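Local coordinates for protein lipoteichoic acid primase (Listeria monocytogenes, PDB 4UOP) that belongs to the sulfatase-like fold family, forming the magnesium-binding extracellular catalytic domain of a lipoteichoic acid primase, at residues Tyr375-Pro378 and Glu379-Phe383; Ala309-Ala312 and Asp313-Ile317; Lys416-Asp419 and Ala420-Leu424; Gly123-Asn127 and Thr128-Gly132. All coordinates share one frame; numbering follows the deposited sequence.

Contact 1: Tyr375-Pro378 and Glu379-Phe383; sequences YTMP and EGSYF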
loop_
_atom_site.group_PDB
_atom_site.type_symbol
_atom_site.label_atom_id
_atom_site.label_comp_id
_atom_site.label_asym_id
_atom_site.label_seq_id
_atom_site.Cartn_x
_atom_site.Cartn_y
_atom_site.Cartn_z
ATOM N N TYR B 375 0.859 -7.007 -3.261
ATOM C CA TYR B 375 0.568 -6.111 -2.137
ATOM C C TYR B 375 0.430 -6.826 -0.810
ATOM O O TYR B 375 1.218 -6.590 0.091
ATOM C CB TYR B 375 -0.646 -5.245 -2.392
ATOM C CG TYR B 375 -0.817 -4.168 -1.356
ATOM C CD1 TYR B 375 0.119 -3.145 -1.238
ATOM C CD2 TYR B 375 -1.888 -4.190 -0.479
ATOM C CE1 TYR B 375 -0.036 -2.145 -0.295
ATOM C CE2 TYR B 375 -2.053 -3.192 0.469
ATOM C CZ TYR B 375 -1.120 -2.186 0.560
ATOM O OH TYR B 375 -1.253 -1.200 1.499
ATOM N N THR B 376 -0.573 -7.685 -0.677
ATOM C CA THR B 376 -0.721 -8.514 0.505
ATOM C C THR B 376 0.050 -9.829 0.357
ATOM O O THR B 376 0.191 -10.580 1.318
ATOM C CB THR B 376 -2.202 -8.824 0.782
ATOM O OG1 THR B 376 -2.783 -9.437 -0.371
ATOM C CG2 THR B 376 -2.970 -7.564 1.104
ATOM N N MET B 377 0.534 -10.106 -0.855
ATOM C CA MET B 377 1.434 -11.228 -1.119
ATOM C C MET B 377 2.610 -10.688 -1.909
ATOM O O MET B 377 2.453 -9.718 -2.641
ATOM C CB MET B 377 0.731 -12.306 -1.953
ATOM C CG MET B 377 -0.562 -12.793 -1.334
ATOM S SD MET B 377 -1.327 -14.119 -2.288
ATOM C CE MET B 377 -0.190 -15.469 -2.008
ATOM N N PRO B 378 3.783 -11.319 -1.784
ATOM C CA PRO B 378 4.911 -10.829 -2.579
ATOM C C PRO B 378 4.740 -11.033 -4.077
ATOM O O PRO B 378 4.052 -11.962 -4.508
ATOM C CB PRO B 378 6.107 -11.639 -2.058
ATOM C CG PRO B 378 5.537 -12.791 -1.327
ATOM C CD PRO B 378 4.187 -12.375 -0.835
ATOM N N GLU B 379 5.384 -10.168 -4.852
ATOM C CA GLU B 379 5.308 -10.198 -6.310
ATOM C C GLU B 379 5.772 -11.564 -6.798
ATOM O O GLU B 379 6.796 -12.072 -6.340
ATOM C CB GLU B 379 6.202 -9.113 -6.930
ATOM C CG GLU B 379 5.965 -7.696 -6.406
ATOM C CD GLU B 379 5.104 -6.840 -7.310
ATOM O OE1 GLU B 379 5.341 -6.843 -8.538
ATOM O OE2 GLU B 379 4.203 -6.139 -6.794
ATOM N N GLY B 380 5.032 -12.141 -7.741
ATOM C CA GLY B 380 5.313 -13.481 -8.239
ATOM C C GLY B 380 4.417 -14.537 -7.608
ATOM O O GLY B 380 4.440 -15.693 -8.024
ATOM N N SER B 381 3.666 -14.154 -6.573
ATOM C CA SER B 381 2.650 -15.020 -6.020
ATOM C C SER B 381 1.522 -15.196 -7.024
ATOM O O SER B 381 1.167 -14.243 -7.719
ATOM C CB SER B 381 2.051 -14.403 -4.757
ATOM O OG SER B 381 2.999 -14.248 -3.738
ATOM N N TYR B 382 0.933 -16.392 -7.073
ATOM C CA TYR B 382 -0.206 -16.644 -7.963
ATOM C C TYR B 382 -1.059 -17.835 -7.531
ATOM O O TYR B 382 -0.587 -18.734 -6.811
ATOM C CB TYR B 382 0.266 -16.838 -9.410
ATOM C CG TYR B 382 1.156 -18.028 -9.594
ATOM C CD1 TYR B 382 0.624 -19.281 -9.806
ATOM C CD2 TYR B 382 2.547 -17.904 -9.543
ATOM C CE1 TYR B 382 1.434 -20.388 -9.966
ATOM C CE2 TYR B 382 3.368 -19.011 -9.697
ATOM C CZ TYR B 382 2.804 -20.246 -9.918
ATOM O OH TYR B 382 3.588 -21.362 -10.072
ATOM N N PHE B 383 -2.303 -17.840 -8.000
ATOM C CA PHE B 383 -3.243 -18.943 -7.795
ATOM C C PHE B 383 -3.541 -19.652 -9.110
ATOM O O PHE B 383 -3.823 -18.991 -10.096
ATOM C CB PHE B 383 -4.586 -18.436 -7.278
ATOM C CG PHE B 383 -4.513 -17.622 -6.024
ATOM C CD1 PHE B 383 -3.848 -18.087 -4.913
ATOM C CD2 PHE B 383 -5.186 -16.413 -5.937
ATOM C CE1 PHE B 383 -3.817 -17.339 -3.739
ATOM C CE2 PHE B 383 -5.169 -15.665 -4.775
ATOM C CZ PHE B 383 -4.477 -16.124 -3.672
HETATM O O HOH W 1 3.447 -7.192 -3.706
#
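Pro378 and Ser381 are the first and last residues of a type II beta turn, and the carbonyl oxygen of Pro378 accepts two hydrogen bonds from Ser381. The backbone bond, Ser381 N to Pro378 O, measures 3.0 Å. The hydroxyl bond is shorter, with Ser381 OG 2.6 Å from Pro378 O, in the carbonyl plane and on a lone pair. OG lies beside its own backbone N (chi1 -63°), which brings hydroxyl and amide to one acceptor; a short polar side chain suits this buried corner. Gly380 takes the third turn position with phi 100°, where a CB would press against the carbonyl oxygen of Glu379.

Met377 makes the side-chain packing. Its CB rests in van der Waals contact with the hydroxyl, 3.5 Å from Ser381 OG, and a bend at chi3 lays the methyl CE against Ser381 CB, 3.7 Å away, an apolar touch. The flexible thioether also makes a Met-aromatic contact, Met377 SD lying 4.0 Å from Phe383 CZ and approaching the ring obliquely, 51° off its normal.

A water ties the start of the loop to its middle: it accepts from Tyr375 N at 2.6 Å and donates to Met377 O at 2.9 Å. It also donates weakly to Glu379 OE2, whose stronger partner is Arg374, in a salt bridge.

Strand 381-383, which the turn leads into, runs antiparallel between strands 371-373 and 387-390. Met377 and Phe383 both pack on Met388 of the latter strand, and Phe383 also stacks on Phe100 of strand 94-100, in the larger sheet. Pro378 rests on Phe189 of the second subunit.

Contact 2: Ala309-Ala312 and Asp313-Ile317; sequences AEPA and DDYRI
Pro311 lies over one face of the Tyr315 ring, and this is the tightly packed part of the contact. Pro311 CB stands 3.9 Å from the ring centroid of Tyr315, 28° off the normal, a CH-pi contact; beside it Pro311 CG approaches Tyr315 CZ to 3.8 Å, toward the ring's rim. Tyr315 has CG beside its backbone N (chi1 -81°), which turns the ring back under the residue four places earlier. The backbone reinforces the pairing, for Tyr315 N donates to Pro311 O at 3.0 Å. One residue pair of the same spacing does likewise, Asp313 N giving its hydrogen to Ala309 O. A rigid proline, preceded by a cis peptide, offers a flat apolar surface that an aromatic ring fits well.

The acidic side is looser and is bridged by water. The bond that Glu310 OE1 accepts from Asp314 N is weak, at 3.3 Å, and the same oxygen lies 3.7 Å from Asp314 OD2, a like charge. One water donates to both of these carboxylate oxygens, which probably eases the repulsion; a second joins Glu310 OE2 to Asp313 OD2. Asp314 is also held by Thr290 and Asn71. The firm tie here is the salt bridge from Arg316 NH1 to Asp313 OD1, at 2.8 Å.

The arrangement is a short, weakly bonded helical turn entered through a cis-proline, with proline and tyrosine paired at i and i+4; in this sulfatase-family domain it leads into strand 319-322 of the mixed sheet.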
loop_
_atom_site.group_PDB
_atom_site.type_symbol
_atom_site.label_atom_id
_atom_site.label_comp_id
_atom_site.label_asym_id
_atom_site.label_seq_id
_atom_site.Cartn_x
_atom_site.Cartn_y
_atom_site.Cartn_z
ATOM N N ALA B 309 -5.229 -23.768 1.613
ATOM C CA ALA B 309 -4.063 -22.936 1.473
ATOM C C ALA B 309 -4.531 -21.529 1.766
ATOM O O ALA B 309 -5.632 -21.156 1.365
ATOM C CB ALA B 309 -3.509 -23.033 0.063
ATOM N N GLU B 310 -3.737 -20.760 2.496
ATOM C CA GLU B 310 -4.081 -19.368 2.748
ATOM C C GLU B 310 -2.995 -18.459 2.178
ATOM O O GLU B 310 -1.819 -18.809 2.186
ATOM C CB GLU B 310 -4.364 -19.092 4.240
ATOM C CG GLU B 310 -5.634 -19.764 4.788
ATOM C CD GLU B 310 -6.982 -19.050 4.507
ATOM O OE1 GLU B 310 -7.148 -18.240 3.532
ATOM O OE2 GLU B 310 -7.930 -19.333 5.298
ATOM N N PRO B 311 -3.392 -17.288 1.653
ATOM C CA PRO B 311 -4.747 -16.725 1.735
ATOM C C PRO B 311 -5.703 -17.130 0.612
ATOM O O PRO B 311 -6.747 -16.489 0.447
ATOM C CB PRO B 311 -4.479 -15.232 1.689
ATOM C CG PRO B 311 -3.326 -15.128 0.755
ATOM C CD PRO B 311 -2.458 -16.326 1.049
ATOM N N ALA B 312 -5.368 -18.190 -0.128
ATOM C CA ALA B 312 -6.161 -18.622 -1.257
ATOM C C ALA B 312 -7.624 -18.793 -0.904
ATOM O O ALA B 312 -8.487 -18.307 -1.633
ATOM C CB ALA B 312 -5.613 -19.924 -1.848
ATOM N N ASP B 313 -7.923 -19.466 0.200
ATOM C CA ASP B 313 -9.319 -19.756 0.490
ATOM C C ASP B 313 -10.137 -18.482 0.661
ATOM O O ASP B 313 -11.209 -18.387 0.094
ATOM C CB ASP B 313 -9.521 -20.621 1.721
ATOM C CG ASP B 313 -10.910 -21.231 1.756
ATOM O OD1 ASP B 313 -11.359 -21.787 0.721
ATOM O OD2 ASP B 313 -11.580 -21.142 2.809
ATOM N N ASP B 314 -9.631 -17.526 1.446
ATOM C CA ASP B 314 -10.339 -16.260 1.692
ATOM C C ASP B 314 -10.403 -15.349 0.487
ATOM O O ASP B 314 -11.352 -14.596 0.330
ATOM C CB ASP B 314 -9.680 -15.475 2.836
ATOM C CG ASP B 314 -9.994 -16.053 4.213
ATOM O OD1 ASP B 314 -10.959 -16.824 4.367
ATOM O OD2 ASP B 314 -9.281 -15.683 5.150
ATOM N N TYR B 315 -9.418 -15.444 -0.400
ATOM C CA TYR B 315 -9.394 -14.571 -1.562
ATOM C C TYR B 315 -10.426 -14.953 -2.624
ATOM O O TYR B 315 -10.609 -14.237 -3.593
ATOM C CB TYR B 315 -7.985 -14.534 -2.160
ATOM C CG TYR B 315 -7.032 -13.594 -1.456
ATOM C CD1 TYR B 315 -7.146 -13.335 -0.099
ATOM C CD2 TYR B 315 -5.986 -12.997 -2.139
ATOM C CE1 TYR B 315 -6.259 -12.494 0.557
ATOM C CE2 TYR B 315 -5.085 -12.165 -1.492
ATOM C CZ TYR B 315 -5.227 -11.921 -0.140
ATOM O OH TYR B 315 -4.350 -11.106 0.539
ATOM N N ARG B 316 -11.109 -16.082 -2.445
ATOM C CA ARG B 316 -12.183 -16.428 -3.345
ATOM C C ARG B 316 -13.381 -15.511 -3.133
ATOM O O ARG B 316 -13.840 -15.319 -1.993
ATOM C CB ARG B 316 -12.613 -17.890 -3.178
ATOM C CG ARG B 316 -11.490 -18.930 -3.261
ATOM C CD ARG B 316 -11.771 -20.145 -2.376
ATOM N NE ARG B 316 -12.938 -20.789 -2.819
ATOM C CZ ARG B 316 -13.827 -21.435 -2.073
ATOM N NH1 ARG B 316 -13.727 -21.603 -0.756
ATOM N NH2 ARG B 316 -14.831 -21.953 -2.713
ATOM N N ILE B 317 -13.908 -15.006 -4.236
ATOM C CA ILE B 317 -15.068 -14.132 -4.255
ATOM C C ILE B 317 -16.124 -14.819 -5.101
ATOM O O ILE B 317 -15.789 -15.532 -6.063
ATOM C CB ILE B 317 -14.749 -12.721 -4.823
ATOM C CG1 ILE B 317 -13.887 -12.827 -6.086
ATOM C CG2 ILE B 317 -14.008 -11.911 -3.776
ATOM C CD1 ILE B 317 -13.722 -11.555 -6.888
HETATM O O HOH W 2 -10.467 -20.959 5.219
HETATM O O HOH W 3 -6.429 -15.400 4.166
#

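Contact 3: Lys416-Asp419 and Ala420-Leu424; sequences KRFD and ASRKL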
loop_
_atom_site.group_PDB
_atom_site.type_symbol
_atom_site.label_atom_id
_atom_site.label_comp_id
_atom_site.label_asym_id
_atom_site.label_seq_id
_atom_site.Cartn_x
_atom_site.Cartn_y
_atom_site.Cartn_z
ATOM N N LYS B 416 8.018 -21.167 -14.212
ATOM C CA LYS B 416 7.571 -20.382 -15.360
ATOM C C LYS B 416 6.432 -19.419 -14.998
ATOM O O LYS B 416 6.431 -18.276 -15.442
ATOM C CB LYS B 416 7.154 -21.286 -16.515
ATOM C CG LYS B 416 8.341 -21.764 -17.328
ATOM C CD LYS B 416 7.974 -22.902 -18.264
ATOM C CE LYS B 416 9.222 -23.520 -18.880
ATOM N NZ LYS B 416 8.868 -24.649 -19.785
ATOM N N ARG B 417 5.480 -19.878 -14.189
ATOM C CA ARG B 417 4.370 -19.014 -13.780
ATOM C C ARG B 417 4.814 -17.921 -12.819
ATOM O O ARG B 417 4.260 -16.827 -12.848
ATOM C CB ARG B 417 3.230 -19.828 -13.169
ATOM C CG ARG B 417 2.461 -20.634 -14.194
ATOM C CD ARG B 417 1.219 -21.259 -13.590
ATOM N NE ARG B 417 0.617 -22.225 -14.499
ATOM C CZ ARG B 417 0.777 -23.549 -14.445
ATOM N NH1 ARG B 417 1.517 -24.131 -13.501
ATOM N NH2 ARG B 417 0.176 -24.308 -15.356
ATOM N N PHE B 418 5.795 -18.219 -11.967
ATOM C CA PHE B 418 6.367 -17.208 -11.084
ATOM C C PHE B 418 7.043 -16.108 -11.894
ATOM O O PHE B 418 6.809 -14.917 -11.671
ATOM C CB PHE B 418 7.363 -17.847 -10.110
ATOM C CG PHE B 418 8.310 -16.866 -9.482
ATOM C CD1 PHE B 418 7.900 -16.057 -8.436
ATOM C CD2 PHE B 418 9.620 -16.758 -9.944
ATOM C CE1 PHE B 418 8.776 -15.159 -7.854
ATOM C CE2 PHE B 418 10.498 -15.863 -9.370
ATOM C CZ PHE B 418 10.076 -15.063 -8.320
ATOM N N ASP B 419 7.872 -16.514 -12.855
ATOM C CA ASP B 419 8.551 -15.557 -13.728
ATOM C C ASP B 419 7.564 -14.752 -14.573
ATOM O O ASP B 419 7.676 -13.528 -14.671
ATOM C CB ASP B 419 9.544 -16.283 -14.653
ATOM C CG ASP B 419 10.753 -16.829 -13.910
ATOM O OD1 ASP B 419 11.172 -16.235 -12.893
ATOM O OD2 ASP B 419 11.313 -17.847 -14.364
ATOM N N ALA B 420 6.611 -15.436 -15.192
ATOM C CA ALA B 420 5.551 -14.770 -15.947
ATOM C C ALA B 420 4.764 -13.793 -15.079
ATOM O O ALA B 420 4.495 -12.665 -15.492
ATOM C CB ALA B 420 4.616 -15.785 -16.543
ATOM N N SER B 421 4.380 -14.222 -13.883
ATOM C CA SER B 421 3.642 -13.322 -12.983
ATOM C C SER B 421 4.407 -12.029 -12.720
ATOM O O SER B 421 3.854 -10.935 -12.821
ATOM C CB SER B 421 3.314 -14.025 -11.673
ATOM O OG SER B 421 2.375 -15.057 -11.884
ATOM N N ARG B 422 5.684 -12.137 -12.377
ATOM C CA ARG B 422 6.461 -10.944 -12.095
ATOM C C ARG B 422 6.587 -10.063 -13.336
ATOM O O ARG B 422 6.488 -8.851 -13.242
ATOM C CB ARG B 422 7.843 -11.302 -11.525
ATOM C CG ARG B 422 7.768 -11.939 -10.138
ATOM C CD ARG B 422 9.002 -11.652 -9.301
ATOM N NE ARG B 422 10.229 -12.090 -9.950
ATOM C CZ ARG B 422 11.432 -12.085 -9.373
ATOM N NH1 ARG B 422 11.584 -11.669 -8.117
ATOM N NH2 ARG B 422 12.490 -12.513 -10.053
ATOM N N LYS B 423 6.802 -10.678 -14.493
ATOM C CA LYS B 423 6.977 -9.920 -15.730
ATOM C C LYS B 423 5.669 -9.225 -16.138
ATOM O O LYS B 423 5.670 -8.069 -16.564
ATOM C CB LYS B 423 7.467 -10.842 -16.849
ATOM C CG LYS B 423 7.992 -10.095 -18.059
ATOM C CD LYS B 423 8.789 -11.024 -18.961
ATOM C CE LYS B 423 9.152 -10.352 -20.276
ATOM N NZ LYS B 423 9.848 -11.299 -21.203
ATOM N N LEU B 424 4.552 -9.926 -15.972
ATOM C CA LEU B 424 3.227 -9.344 -16.226
ATOM C C LEU B 424 2.942 -8.114 -15.378
ATOM O O LEU B 424 2.422 -7.115 -15.885
ATOM C CB LEU B 424 2.115 -10.353 -15.955
ATOM C CG LEU B 424 1.804 -11.392 -17.014
ATOM C CD1 LEU B 424 0.647 -12.240 -16.520
ATOM C CD2 LEU B 424 1.472 -10.753 -18.354
HETATM O O HOH W 4 11.334 -13.697 -12.263
#
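The guanidinium of Arg422 has the end of the Phe418 ring over one face: Phe418 CZ stands 3.3 Å above the Arg422 guanidinium plane, over its centre. The two flat groups are not parallel but inclined at 35°, which brings the ring's CZ end closest, 3.4 Å from Arg422 NE, while Arg422 CG lies over a face of the ring nearer the backbone. The ring also meets Phe395. At the edge of the guanidinium, in its plane, sits a water that accepts from Arg422 NH2 at 2.8 Å and donates to Asp419 OD1 at 2.6 Å. The water thus joins opposite charges that do not touch directly; Asp419 OD2 has its own salt bridge with Lys415.

With Phe418 CG swung anti to the backbone N (chi1 161°) and the Arg422 chain bent at chi3, the guanidinium comes to lie over the CZ end of the ring. Arginine suits this exposed position, since its aliphatic part and flat group can lie on an aromatic ring while its N-H groups meet water.

Ser421 gives two hydrogen bonds to one acceptor. Its OG and N each lie 2.8 Å from Arg417 O, and reach that oxygen from opposite faces of its plane, so the hydroxyl is satisfied within the helix.

Both pairings follow the i to i+4 spacing of an alpha-helix: an aromatic-arginine pair on one side of helix 412-433, and a serine hydroxyl returned to the carbonyl one turn back, as is common in helices.

Contact 4: Gly123-Asn127 and Thr128-Gly132; sequences GYYTN and TQTYG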
loop_
_atom_site.group_PDB
_atom_site.type_symbol
_atom_site.label_atom_id
_atom_site.label_comp_id
_atom_site.label_asym_id
_atom_site.label_seq_id
_atom_site.Cartn_x
_atom_site.Cartn_y
_atom_site.Cartn_z
ATOM N N GLY B 123 1.180 -1.973 -7.023
ATOM C CA GLY B 123 1.749 -2.405 -5.742
ATOM C C GLY B 123 1.990 -1.223 -4.804
ATOM O O GLY B 123 2.207 -1.409 -3.614
ATOM N N TYR B 124 1.943 -0.011 -5.353
ATOM C CA TYR B 124 2.405 1.211 -4.684
ATOM C C TYR B 124 1.302 2.283 -4.632
ATOM O O TYR B 124 1.010 2.812 -3.563
ATOM C CB TYR B 124 3.643 1.720 -5.445
ATOM C CG TYR B 124 4.284 3.023 -4.984
ATOM C CD1 TYR B 124 3.706 4.255 -5.289
ATOM C CD2 TYR B 124 5.511 3.027 -4.311
ATOM C CE1 TYR B 124 4.298 5.447 -4.896
ATOM C CE2 TYR B 124 6.114 4.218 -3.917
ATOM C CZ TYR B 124 5.503 5.424 -4.212
ATOM O OH TYR B 124 6.090 6.609 -3.827
ATOM N N TYR B 125 0.708 2.600 -5.787
ATOM C CA TYR B 125 -0.358 3.617 -5.901
ATOM C C TYR B 125 -1.785 3.077 -5.716
ATOM O O TYR B 125 -2.017 1.875 -5.749
ATOM C CB TYR B 125 -0.328 4.252 -7.297
ATOM C CG TYR B 125 0.980 4.865 -7.729
ATOM C CD1 TYR B 125 1.456 6.033 -7.140
ATOM C CD2 TYR B 125 1.726 4.298 -8.766
ATOM C CE1 TYR B 125 2.652 6.606 -7.553
ATOM C CE2 TYR B 125 2.919 4.865 -9.187
ATOM C CZ TYR B 125 3.376 6.017 -8.575
ATOM O OH TYR B 125 4.556 6.581 -8.993
ATOM N N THR B 126 -2.729 3.996 -5.515
ATOM C CA THR B 126 -4.142 3.757 -5.824
ATOM C C THR B 126 -4.341 4.254 -7.253
ATOM O O THR B 126 -4.298 5.462 -7.512
ATOM C CB THR B 126 -5.086 4.484 -4.844
ATOM O OG1 THR B 126 -4.942 3.903 -3.545
ATOM C CG2 THR B 126 -6.524 4.343 -5.259
ATOM N N ASN B 127 -4.536 3.326 -8.182
ATOM C CA ASN B 127 -4.540 3.669 -9.602
ATOM C C ASN B 127 -5.656 4.622 -9.984
ATOM O O ASN B 127 -5.475 5.450 -10.873
ATOM C CB ASN B 127 -4.558 2.407 -10.486
ATOM C CG ASN B 127 -3.185 1.776 -10.617
ATOM O OD1 ASN B 127 -2.185 2.336 -10.163
ATOM N ND2 ASN B 127 -3.127 0.610 -11.217
ATOM N N THR B 128 -6.806 4.521 -9.314
ATOM C CA THR B 128 -7.911 5.407 -9.644
ATOM C C THR B 128 -7.552 6.857 -9.300
ATOM O O THR B 128 -8.070 7.772 -9.921
ATOM C CB THR B 128 -9.239 4.998 -8.961
ATOM O OG1 THR B 128 -9.098 5.035 -7.541
ATOM C CG2 THR B 128 -9.657 3.600 -9.408
ATOM N N GLN B 129 -6.671 7.045 -8.318
ATOM C CA GLN B 129 -6.169 8.377 -7.952
ATOM C C GLN B 129 -5.082 8.805 -8.919
ATOM O O GLN B 129 -5.202 9.816 -9.589
ATOM C CB GLN B 129 -5.581 8.365 -6.542
ATOM C CG GLN B 129 -6.616 8.181 -5.444
ATOM C CD GLN B 129 -7.206 9.488 -4.951
ATOM O OE1 GLN B 129 -6.958 10.564 -5.515
ATOM N NE2 GLN B 129 -7.989 9.403 -3.884
ATOM N N THR B 130 -4.028 8.013 -8.992
ATOM C CA THR B 130 -2.831 8.375 -9.751
ATOM C C THR B 130 -3.064 8.501 -11.254
ATOM O O THR B 130 -2.414 9.327 -11.912
ATOM C CB THR B 130 -1.713 7.358 -9.483
ATOM O OG1 THR B 130 -1.496 7.279 -8.071
ATOM C CG2 THR B 130 -0.401 7.758 -10.178
ATOM N N TYR B 131 -3.974 7.702 -11.811
ATOM C CA TYR B 131 -4.156 7.686 -13.267
ATOM C C TYR B 131 -5.523 8.183 -13.730
ATOM O O TYR B 131 -5.912 7.998 -14.889
ATOM C CB TYR B 131 -3.852 6.288 -13.797
ATOM C CG TYR B 131 -2.436 5.868 -13.510
ATOM C CD1 TYR B 131 -1.371 6.451 -14.191
ATOM C CD2 TYR B 131 -2.149 4.919 -12.527
ATOM C CE1 TYR B 131 -0.070 6.086 -13.923
ATOM C CE2 TYR B 131 -0.843 4.545 -12.256
ATOM C CZ TYR B 131 0.193 5.127 -12.963
ATOM O OH TYR B 131 1.486 4.760 -12.704
ATOM N N GLY B 132 -6.234 8.876 -12.843
ATOM C CA GLY B 132 -7.487 9.516 -13.204
ATOM C C GLY B 132 -7.349 10.626 -14.232
ATOM O O GLY B 132 -8.349 11.062 -14.794
HETATM O O HOH W 5 -1.935 6.745 -4.927
#
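Tyr125 meets Thr130 from its CB outward. Tyr125 CB lies 3.3 Å from Thr130 OG1, and the ring atom CD1 is as close to that oxygen. One face of the ring is covered by the Thr130 methyl: CG2 is 4.0 Å from the Tyr125 centroid and only 13° off the normal, a CH-pi contact, while CD1 of the preceding Tyr124 lies over the opposite face. Farther along, Tyr125 CE2 approaches Tyr131 OH to 3.8 Å. The same methyl also sits over the centre of a Tyr131 face. With Thr130 OG1 beside the backbone N (chi1 -55°), CG2 falls anti to that N and serves two rings; a beta-branched threonine supplies a methyl for them and a hydroxyl besides. That hydroxyl shares a water with Thr126 N.

Asn127 lies alongside Tyr131, its OD1 in the ring plane and 3.3 Å from Tyr131 CE2, the amide standing nearly upright to the ring.

Thr126 O accepts two backbone bonds: one from Thr130 N at 3.0 Å, almost straight, and one from Gln129 N, which comes from above the carbonyl plane. Tyr131 N then donates to Asn127 O.

The short helix 127-130 follows the loop from helix 107-117, and the helix and the residue after it pack on that earlier helix: Asn127 and Tyr131 on Trp113, Thr128 on Ala109. Tyr131 OH reaches Asn433, at the end of helix 412-433, and Tyr125 packs on Lys289 of the second subunit.

Along the chain the order is contact 4, contact 2, contact 1, contact 3. Contact 1 is the hub: its centre lies about 12 Å from that of contact 2 and about 11 Å from that of contact 3, and it touches all three others. Thr376 probably hydrogen-bonds Tyr315 of contact 2, Tyr382 packs on Arg417 of contact 3, and Tyr375 meets Gly123 of contact 4. Contacts 2 and 4 both belong to the sulfatase-like part of the sequence, yet their centres are about 25 Å apart. Contact 1, in the small antiparallel sheet, lies between contact 2, beside the mixed sheet, and contact 3, on helix 412-433; contact 3 touches neither contact 2 nor contact 4. Contacts 1 and 4 both face the second subunit.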